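Local structure of DNA translocase coupling protein (6O1X) at residues A[14-19]-A[65-70]. The protein probably binds DNA and ATP as an FtsK/SpoIIIE-type translocase, the coupling protein of conjugative transfer of plasmid pCW3 in Clostridium perfringens. Numbering follows the deposited sequence.
Sequences LAFEQL and TSLNIS
The one aromatic ring in this contact, that of Phe16, meets Leu67 obliquely: its far end, CZ, lies 4.3 Å from CD1 of the leucine. The same ring makes an edge-to-face pair with Phe47, and Leu63, Thr28 and Pro29 also touch the side chain. Leu67 divides its two branches between neighbours: CD1 goes to the ring and CD2 to CB of Ala15, at 4.1 Å. Its CG stands anti to the carbonyl carbon (chi1 -57°), and from there the branch tips reach helix 7-18 although the CB itself does not point that way. How closely two helices may pack depends on the size of the residues between them, and here a small pair faces across the interface: Ala15 and Ser66 bring their CB atoms to 4.2 Å and their CA atoms to 5.7 Å. The helices are 7-18 and 60-67, both in the N-terminal part of the chain, a small alpha/beta unit with a four-stranded antiparallel sheet, set well apart from the nucleotide-bearing P-loop domain. Helix 60-67 then gives way to strand 69-76 through Asn68, whose positive phi (53°) breaks the helical course and whose ND2 is hydrogen-bonded to Asp91 OD1. One turn further along the chain from Ala15, Leu19 lays its branched tip against the serine, with CD1 3.7 Å from Ser66 OG. That hydroxyl oxygen remains 3.9 Å from Ala15 O, a separation beyond hydrogen bonding, and Leu19 continues along helix 60-67 to touch Gln62 and Leu63.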
loop_
_atom_site.group_PDB
_atom_site.type_symbol
_atom_site.label_atom_id
_atom_site.label_comp_id
_atom_site.label_asym_id
_atom_site.label_seq_id
_atom_site.Cartn_x
_atom_site.Cartn_y
_atom_site.Cartn_z
ATOM N N LEU A 14 -25.822 -27.912 -10.650
ATOM C CA LEU A 14 -26.205 -27.887 -12.066
ATOM C C LEU A 14 -24.989 -27.664 -12.962
ATOM O O LEU A 14 -24.871 -28.323 -13.986
ATOM C CB LEU A 14 -27.262 -26.803 -12.338
ATOM C CG LEU A 14 -27.578 -26.504 -13.826
ATOM C CD1 LEU A 14 -28.372 -27.651 -14.485
ATOM C CD2 LEU A 14 -28.300 -25.172 -13.970
ATOM N N ALA A 15 -24.112 -26.733 -12.583
ATOM C CA ALA A 15 -22.899 -26.370 -13.305
ATOM C C ALA A 15 -21.965 -27.579 -13.443
ATOM O O ALA A 15 -21.432 -27.790 -14.534
ATOM C CB ALA A 15 -22.185 -25.209 -12.597
ATOM N N PHE A 16 -21.798 -28.380 -12.350
ATOM C CA PHE A 16 -20.975 -29.602 -12.312
ATOM C C PHE A 16 -21.646 -30.746 -13.055
ATOM O O PHE A 16 -20.941 -31.581 -13.614
ATOM C CB PHE A 16 -20.656 -30.049 -10.860
ATOM C CG PHE A 16 -19.802 -29.136 -10.006
ATOM C CD1 PHE A 16 -18.506 -28.808 -10.388
ATOM C CD2 PHE A 16 -20.251 -28.697 -8.768
ATOM C CE1 PHE A 16 -17.706 -27.991 -9.582
ATOM C CE2 PHE A 16 -19.459 -27.863 -7.972
ATOM C CZ PHE A 16 -18.187 -27.523 -8.381
ATOM N N GLU A 17 -22.997 -30.827 -13.021
ATOM C CA GLU A 17 -23.754 -31.880 -13.709
ATOM C C GLU A 17 -23.653 -31.717 -15.215
ATOM O O GLU A 17 -23.514 -32.714 -15.938
ATOM C CB GLU A 17 -25.215 -31.901 -13.265
ATOM C CG GLU A 17 -25.501 -32.979 -12.225
ATOM C CD GLU A 17 -26.600 -32.724 -11.202
ATOM O OE1 GLU A 17 -26.548 -33.357 -10.120
ATOM O OE2 GLU A 17 -27.506 -31.901 -11.474
ATOM N N GLN A 18 -23.683 -30.451 -15.680
ATOM C CA GLN A 18 -23.542 -30.049 -17.081
ATOM C C GLN A 18 -22.155 -30.446 -17.620
ATOM O O GLN A 18 -22.007 -30.740 -18.810
ATOM C CB GLN A 18 -23.713 -28.533 -17.204
ATOM C CG GLN A 18 -25.152 -28.055 -17.130
ATOM C CD GLN A 18 -25.227 -26.540 -17.114
ATOM O OE1 GLN A 18 -24.289 -25.846 -16.711
ATOM N NE2 GLN A 18 -26.362 -25.988 -17.534
ATOM N N LEU A 19 -21.146 -30.444 -16.730
ATOM C CA LEU A 19 -19.767 -30.804 -17.077
ATOM C C LEU A 19 -19.504 -32.293 -16.896
ATOM O O LEU A 19 -18.435 -32.757 -17.316
ATOM C CB LEU A 19 -18.745 -30.004 -16.232
ATOM C CG LEU A 19 -18.782 -28.501 -16.371
ATOM C CD1 LEU A 19 -17.973 -27.829 -15.311
ATOM C CD2 LEU A 19 -18.377 -28.071 -17.715
ATOM N N THR A 65 -15.934 -20.000 -15.858
ATOM C CA THR A 65 -17.092 -19.648 -16.685
ATOM C C THR A 65 -18.367 -20.303 -16.147
ATOM O O THR A 65 -19.413 -19.655 -16.098
ATOM C CB THR A 65 -16.813 -20.072 -18.122
ATOM O OG1 THR A 65 -15.533 -19.560 -18.490
ATOM C CG2 THR A 65 -17.867 -19.591 -19.090
ATOM N N SER A 66 -18.280 -21.590 -15.759
ATOM C CA SER A 66 -19.402 -22.331 -15.183
ATOM C C SER A 66 -19.857 -21.697 -13.859
ATOM O O SER A 66 -21.036 -21.372 -13.714
ATOM C CB SER A 66 -19.044 -23.804 -14.993
ATOM O OG SER A 66 -19.670 -24.621 -15.975
ATOM N N LEU A 67 -18.906 -21.477 -12.927
ATOM C CA LEU A 67 -19.166 -20.915 -11.606
ATOM C C LEU A 67 -19.177 -19.375 -11.579
ATOM O O LEU A 67 -19.583 -18.786 -10.566
ATOM C CB LEU A 67 -18.162 -21.495 -10.576
ATOM C CG LEU A 67 -18.126 -23.037 -10.418
ATOM C CD1 LEU A 67 -17.090 -23.475 -9.394
ATOM C CD2 LEU A 67 -19.479 -23.602 -10.028
ATOM N N ASN A 68 -18.758 -18.734 -12.706
ATOM C CA ASN A 68 -18.597 -17.286 -12.913
ATOM C C ASN A 68 -17.722 -16.640 -11.822
ATOM O O ASN A 68 -18.189 -15.754 -11.079
ATOM C CB ASN A 68 -19.919 -16.547 -13.105
ATOM C CG ASN A 68 -19.709 -15.107 -13.540
ATOM O OD1 ASN A 68 -18.689 -14.747 -14.145
ATOM N ND2 ASN A 68 -20.655 -14.246 -13.215
ATOM N N ILE A 69 -16.448 -17.104 -11.728
ATOM C CA ILE A 69 -15.449 -16.656 -10.741
ATOM C C ILE A 69 -14.052 -16.600 -11.372
ATOM O O ILE A 69 -13.795 -17.327 -12.320
ATOM C CB ILE A 69 -15.411 -17.615 -9.493
ATOM C CG1 ILE A 69 -15.093 -19.096 -9.890
ATOM C CG2 ILE A 69 -16.668 -17.517 -8.627
ATOM C CD1 ILE A 69 -14.852 -20.088 -8.748
ATOM N N SER A 70 -13.136 -15.778 -10.832
ATOM C CA SER A 70 -11.739 -15.771 -11.231
ATOM C C SER A 70 -11.087 -16.709 -10.219
ATOM O O SER A 70 -11.296 -16.547 -9.016
ATOM C CB SER A 70 -11.132 -14.388 -11.090
ATOM O OG SER A 70 -11.806 -13.437 -11.893
#